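Local structure of KLLA0E08119p (3VA7) at residues 661-666 with 766-771; 510-515 with 794-799. The protein probably uses ATP, bicarbonate and biotin to carboxylate urea to urea-1-carboxylate, this chain holding its biotin carboxylase, carboxyltransferase and biotin-carrier regions. One frame throughout, in Å; residues are numbered along the deposited sequence.

Interaction 1: 661-666 with 766-771; sequences KDWKIG and ELWKVG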
# COMPACT_ATOMS: atom_id res chain seq x y z
N LYS A 661 -28.18 -20.29 -8.63
CA LYS A 661 -27.80 -19.71 -7.32
C LYS A 661 -27.71 -20.81 -6.28
O LYS A 661 -28.03 -20.64 -5.09
CB LYS A 661 -28.72 -18.54 -6.91
CG LYS A 661 -28.62 -17.32 -7.86
CD LYS A 661 -29.54 -16.13 -7.48
CE LYS A 661 -28.96 -15.27 -6.29
NZ LYS A 661 -27.92 -14.28 -6.74
N ASP A 662 -27.25 -21.97 -6.73
CA ASP A 662 -27.19 -23.09 -5.81
C ASP A 662 -26.02 -23.99 -6.19
O ASP A 662 -25.80 -24.26 -7.38
CB ASP A 662 -28.53 -23.83 -5.78
CG ASP A 662 -28.43 -25.17 -5.12
OD1 ASP A 662 -28.51 -25.26 -3.84
OD2 ASP A 662 -28.22 -26.12 -5.91
N TRP A 663 -25.27 -24.43 -5.18
CA TRP A 663 -23.95 -24.99 -5.46
C TRP A 663 -23.60 -26.07 -4.51
O TRP A 663 -23.96 -25.99 -3.33
CB TRP A 663 -22.91 -23.93 -5.19
CG TRP A 663 -22.96 -22.66 -5.92
CD1 TRP A 663 -23.72 -21.56 -5.62
CD2 TRP A 663 -22.12 -22.30 -7.03
NE1 TRP A 663 -23.43 -20.53 -6.54
CE2 TRP A 663 -22.45 -20.97 -7.39
CE3 TRP A 663 -21.12 -22.97 -7.73
CZ2 TRP A 663 -21.79 -20.30 -8.41
CZ3 TRP A 663 -20.47 -22.31 -8.78
CH2 TRP A 663 -20.80 -20.99 -9.11
N LYS A 664 -22.86 -27.07 -5.00
CA LYS A 664 -22.30 -28.09 -4.07
C LYS A 664 -20.83 -27.80 -4.02
O LYS A 664 -20.20 -27.59 -5.08
CB LYS A 664 -22.51 -29.53 -4.54
CG LYS A 664 -23.97 -29.98 -4.73
CD LYS A 664 -24.82 -29.75 -3.53
CE LYS A 664 -26.31 -29.75 -3.91
NZ LYS A 664 -27.18 -29.73 -2.70
N ILE A 665 -20.29 -27.77 -2.81
CA ILE A 665 -18.93 -27.35 -2.62
C ILE A 665 -18.15 -28.36 -1.82
O ILE A 665 -18.46 -28.60 -0.64
CB ILE A 665 -18.89 -25.92 -2.01
CG1 ILE A 665 -19.59 -24.95 -2.99
CG2 ILE A 665 -17.45 -25.47 -1.70
CD1 ILE A 665 -19.28 -23.53 -2.81
N GLY A 666 -17.14 -28.97 -2.45
CA GLY A 666 -16.39 -30.07 -1.82
C GLY A 666 -15.43 -29.57 -0.75
O GLY A 666 -14.75 -28.55 -0.94
N GLU A 766 -11.66 -26.57 -5.07
CA GLU A 766 -13.04 -26.13 -4.93
C GLU A 766 -13.23 -24.63 -4.56
O GLU A 766 -14.33 -24.09 -4.72
CB GLU A 766 -13.81 -27.04 -3.97
CG GLU A 766 -13.88 -28.44 -4.47
CD GLU A 766 -15.09 -28.65 -5.34
OE1 GLU A 766 -16.19 -28.57 -4.76
OE2 GLU A 766 -14.95 -28.87 -6.55
N LEU A 767 -12.16 -23.98 -4.11
CA LEU A 767 -12.22 -22.56 -3.71
C LEU A 767 -12.75 -21.63 -4.80
O LEU A 767 -13.40 -20.66 -4.48
CB LEU A 767 -10.86 -22.07 -3.19
CG LEU A 767 -10.82 -22.10 -1.67
CD1 LEU A 767 -9.45 -21.70 -1.13
CD2 LEU A 767 -11.88 -21.15 -1.13
N TRP A 768 -12.48 -21.93 -6.08
CA TRP A 768 -12.99 -21.12 -7.18
C TRP A 768 -14.48 -20.96 -7.13
O TRP A 768 -14.97 -19.96 -7.55
CB TRP A 768 -12.61 -21.69 -8.53
CG TRP A 768 -13.58 -22.77 -9.06
CD1 TRP A 768 -13.47 -24.12 -8.89
CD2 TRP A 768 -14.78 -22.56 -9.82
NE1 TRP A 768 -14.53 -24.78 -9.50
CE2 TRP A 768 -15.35 -23.84 -10.08
CE3 TRP A 768 -15.44 -21.42 -10.31
CZ2 TRP A 768 -16.53 -24.02 -10.82
CZ3 TRP A 768 -16.63 -21.58 -11.02
CH2 TRP A 768 -17.16 -22.89 -11.28
N LYS A 769 -15.20 -21.96 -6.64
CA LYS A 769 -16.64 -21.85 -6.50
C LYS A 769 -16.97 -20.72 -5.56
O LYS A 769 -17.87 -19.90 -5.86
CB LYS A 769 -17.28 -23.16 -6.00
CG LYS A 769 -17.48 -24.21 -7.10
CD LYS A 769 -17.87 -25.57 -6.52
CE LYS A 769 -17.83 -26.57 -7.62
NZ LYS A 769 -17.71 -27.97 -7.13
N VAL A 770 -16.23 -20.66 -4.45
CA VAL A 770 -16.45 -19.66 -3.42
C VAL A 770 -16.21 -18.26 -3.99
O VAL A 770 -16.93 -17.32 -3.67
CB VAL A 770 -15.62 -19.96 -2.15
CG1 VAL A 770 -15.90 -18.94 -1.04
CG2 VAL A 770 -15.97 -21.34 -1.66
N GLY A 771 -15.27 -18.15 -4.91
CA GLY A 771 -15.14 -16.89 -5.68
C GLY A 771 -16.27 -16.50 -6.65
O GLY A 771 -16.17 -15.49 -7.36
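In the A and B part of the carboxyltransferase domain, strand 662-669 meets the turn at E766 and the short helix 767-770, where E766 and K769 grip the backbone of K664 to G666. The chain of E766 bends at its second torsion (chi2 -90°), bringing the carboxylate back toward the strand. There OE1 of E766 accepts from N of G666 at 2.5 Å, with an N-H...O angle of 162°, on its anti side. The same oxygen is met on its syn side by NZ of K769, 2.9 Å away, in an ion pair of the buried turn; a weak bond runs from the same NZ to OE2. Stretched out beyond CG, the lysine chain also carries NZ to within 3.2 Å of O of K664, a weak bond. A leucine in place of E766 would probably leave both the amide of G666 and the ammonium of K769 without this acceptor, and so a buried charge without its mate. Nearer the backbone, the aliphatic part of K769 packs against apolar groups of the strand: CB lies 3.8 Å from CD1 of I665, and CG lies 3.9 Å from CE3 of W663. CG of K769 also sits over a face of the W768 indole, toward its rim. The two tryptophan side chains cross at about a right angle, with CH2 of W768 at the edge of the W663 ring, while NE1 of W663 turns to D777. CD1 of I665 adds CG2 of V770 at 4.1 Å. The strand runs between strands 756-762 and 778-783, with I665 also packing on V762; E766 and W768 reach onward to L792 and Q796 of helix 786-802.

Interaction 2: 510-515 with 794-799; sequences DSYSFR and ESQDKS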
# COMPACT_ATOMS: atom_id res chain seq x y z
N ASP A 510 -11.25 -16.63 -7.78
CA ASP A 510 -11.62 -17.84 -8.52
C ASP A 510 -10.41 -18.08 -9.37
O ASP A 510 -10.24 -17.45 -10.43
CB ASP A 510 -12.92 -17.65 -9.36
CG ASP A 510 -13.02 -18.59 -10.64
OD1 ASP A 510 -13.96 -18.40 -11.49
OD2 ASP A 510 -12.18 -19.50 -10.83
N SER A 511 -9.54 -18.97 -8.91
CA SER A 511 -8.26 -19.12 -9.59
C SER A 511 -8.32 -19.84 -10.90
O SER A 511 -7.43 -19.60 -11.74
CB SER A 511 -7.14 -19.67 -8.70
OG SER A 511 -7.15 -21.06 -8.54
N TYR A 512 -9.34 -20.66 -11.11
CA TYR A 512 -9.45 -21.42 -12.40
C TYR A 512 -9.73 -20.54 -13.65
O TYR A 512 -8.95 -20.55 -14.64
CB TYR A 512 -10.42 -22.63 -12.29
CG TYR A 512 -10.26 -23.61 -13.42
CD1 TYR A 512 -9.03 -24.22 -13.67
CD2 TYR A 512 -11.30 -23.87 -14.30
CE1 TYR A 512 -8.86 -25.07 -14.73
CE2 TYR A 512 -11.13 -24.72 -15.39
CZ TYR A 512 -9.92 -25.31 -15.59
OH TYR A 512 -9.74 -26.15 -16.66
N SER A 513 -10.80 -19.77 -13.58
CA SER A 513 -11.11 -18.80 -14.61
C SER A 513 -9.94 -17.87 -14.85
O SER A 513 -9.66 -17.48 -16.02
CB SER A 513 -12.34 -17.97 -14.23
OG SER A 513 -13.48 -18.72 -13.79
N PHE A 514 -9.25 -17.49 -13.77
CA PHE A 514 -8.16 -16.52 -13.89
C PHE A 514 -7.11 -17.13 -14.82
O PHE A 514 -6.60 -16.47 -15.72
CB PHE A 514 -7.56 -16.17 -12.53
CG PHE A 514 -6.33 -15.28 -12.62
CD1 PHE A 514 -6.44 -13.91 -12.47
CD2 PHE A 514 -5.05 -15.84 -12.83
CE1 PHE A 514 -5.28 -13.08 -12.58
CE2 PHE A 514 -3.87 -15.03 -12.94
CZ PHE A 514 -3.99 -13.64 -12.80
N ARG A 515 -6.80 -18.40 -14.58
CA ARG A 515 -5.72 -19.05 -15.30
C ARG A 515 -6.17 -19.43 -16.70
O ARG A 515 -5.39 -19.41 -17.63
CB ARG A 515 -5.22 -20.27 -14.56
CG ARG A 515 -4.75 -19.97 -13.16
CD ARG A 515 -3.71 -20.93 -12.76
NE ARG A 515 -4.23 -22.17 -12.25
CZ ARG A 515 -3.59 -23.35 -12.34
NH1 ARG A 515 -2.39 -23.46 -12.96
NH2 ARG A 515 -4.16 -24.44 -11.85
N GLU A 794 -5.09 -31.62 -9.50
CA GLU A 794 -4.18 -32.03 -10.57
C GLU A 794 -4.82 -31.92 -11.95
O GLU A 794 -4.14 -31.57 -12.92
CB GLU A 794 -3.64 -33.44 -10.32
CG GLU A 794 -2.26 -33.44 -9.64
CD GLU A 794 -2.00 -34.71 -8.80
OE1 GLU A 794 -0.92 -34.73 -8.12
OE2 GLU A 794 -2.83 -35.67 -8.78
N SER A 795 -6.12 -32.19 -12.02
CA SER A 795 -6.83 -32.04 -13.25
C SER A 795 -6.86 -30.57 -13.69
O SER A 795 -6.89 -30.31 -14.89
CB SER A 795 -8.25 -32.57 -13.14
OG SER A 795 -9.15 -31.49 -13.02
N GLN A 796 -6.86 -29.62 -12.75
CA GLN A 796 -6.87 -28.22 -13.18
C GLN A 796 -5.48 -27.86 -13.74
O GLN A 796 -5.34 -27.17 -14.75
CB GLN A 796 -7.33 -27.27 -12.07
CG GLN A 796 -8.80 -27.44 -11.62
CD GLN A 796 -9.23 -26.54 -10.43
OE1 GLN A 796 -10.39 -26.61 -9.97
NE2 GLN A 796 -8.32 -25.71 -9.94
N ASP A 797 -4.43 -28.36 -13.10
CA ASP A 797 -3.13 -28.04 -13.59
C ASP A 797 -2.89 -28.63 -14.99
O ASP A 797 -2.31 -27.97 -15.85
CB ASP A 797 -2.08 -28.49 -12.58
CG ASP A 797 -2.15 -27.71 -11.24
OD1 ASP A 797 -2.97 -26.80 -11.11
OD2 ASP A 797 -1.40 -28.02 -10.31
N LYS A 798 -3.34 -29.87 -15.22
CA LYS A 798 -3.17 -30.49 -16.53
C LYS A 798 -4.00 -29.77 -17.57
O LYS A 798 -3.58 -29.64 -18.72
CB LYS A 798 -3.51 -32.00 -16.56
CG LYS A 798 -2.64 -32.90 -15.66
CD LYS A 798 -1.12 -32.89 -15.99
CE LYS A 798 -0.75 -34.03 -16.99
NZ LYS A 798 -1.43 -35.36 -16.67
N SER A 799 -5.17 -29.32 -17.16
CA SER A 799 -6.05 -28.59 -18.04
C SER A 799 -5.36 -27.33 -18.43
O SER A 799 -5.26 -27.03 -19.61
CB SER A 799 -7.37 -28.31 -17.36
OG SER A 799 -8.05 -29.55 -17.13
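The phenol ring of Y512 has CB of S799 at its edge, near the ring plane, and CB of Q796 approaching obliquely; the guanidinium of R515 is met at its own edge by a carboxylate oxygen of D797. These side chains join two nearly parallel helices, 511-520 of the carboxyltransferase A and B region and 786-802, whose short segments have axes 11.0 Å apart and inclined by 11°. With CG anti to the backbone nitrogen (chi1 -164°), the tyrosine ring is directed toward helix 786-802. Its CD1-CE1 side rests on the aliphatic start of Q796, with CE1 of Y512 3.8 Å from CB of Q796, and its OH comes within 3.3 Å of CB of S799. The hydroxyl makes its hydrogen bond elsewhere, with O of L653, which probably helps to hold the far end of the ring. One turn along, NH2 of R515 gives a hydrogen bond and salt bridge to OD1 of D797 at 2.7 Å. The arginine arrives nearly along the C-O axis of that oxygen, and the guanidinium and carboxylate planes stand 83° apart, so that one nitrogen and one oxygen carry the link in place of a two-pronged pair. The other carboxylate oxygen, OD2 of D797, forms a salt bridge with K793 in the same helix, and the aspartate is therefore shared between two cations. At the start of helix 511-520, D510 is the N-cap: its OD2 accepts from N of S513 at 3.1 Å, coming from above the carboxylate plane. Across the contact, OG of S799 turns back into its own helix and reaches O of S795 at 2.6 Å, on the opposite face of that carbonyl from N of S799.

Interaction 1 is the more deeply buried, and its polar bonds run from side chains to strand backbone around an internal ion pair; interaction 2 is only partly buried and relies on a ring packed against aliphatic carbons, with its salt bridge made between side chains of two helices. Both involve the neighbourhood of helix 786-802, which carries one half of interaction 2 and also touches the turn of interaction 1. W768 is the common element: its CB lies 3.2 Å from OD2 of D510, next to the cap of helix 511-520. Their centres are about 14 Å apart.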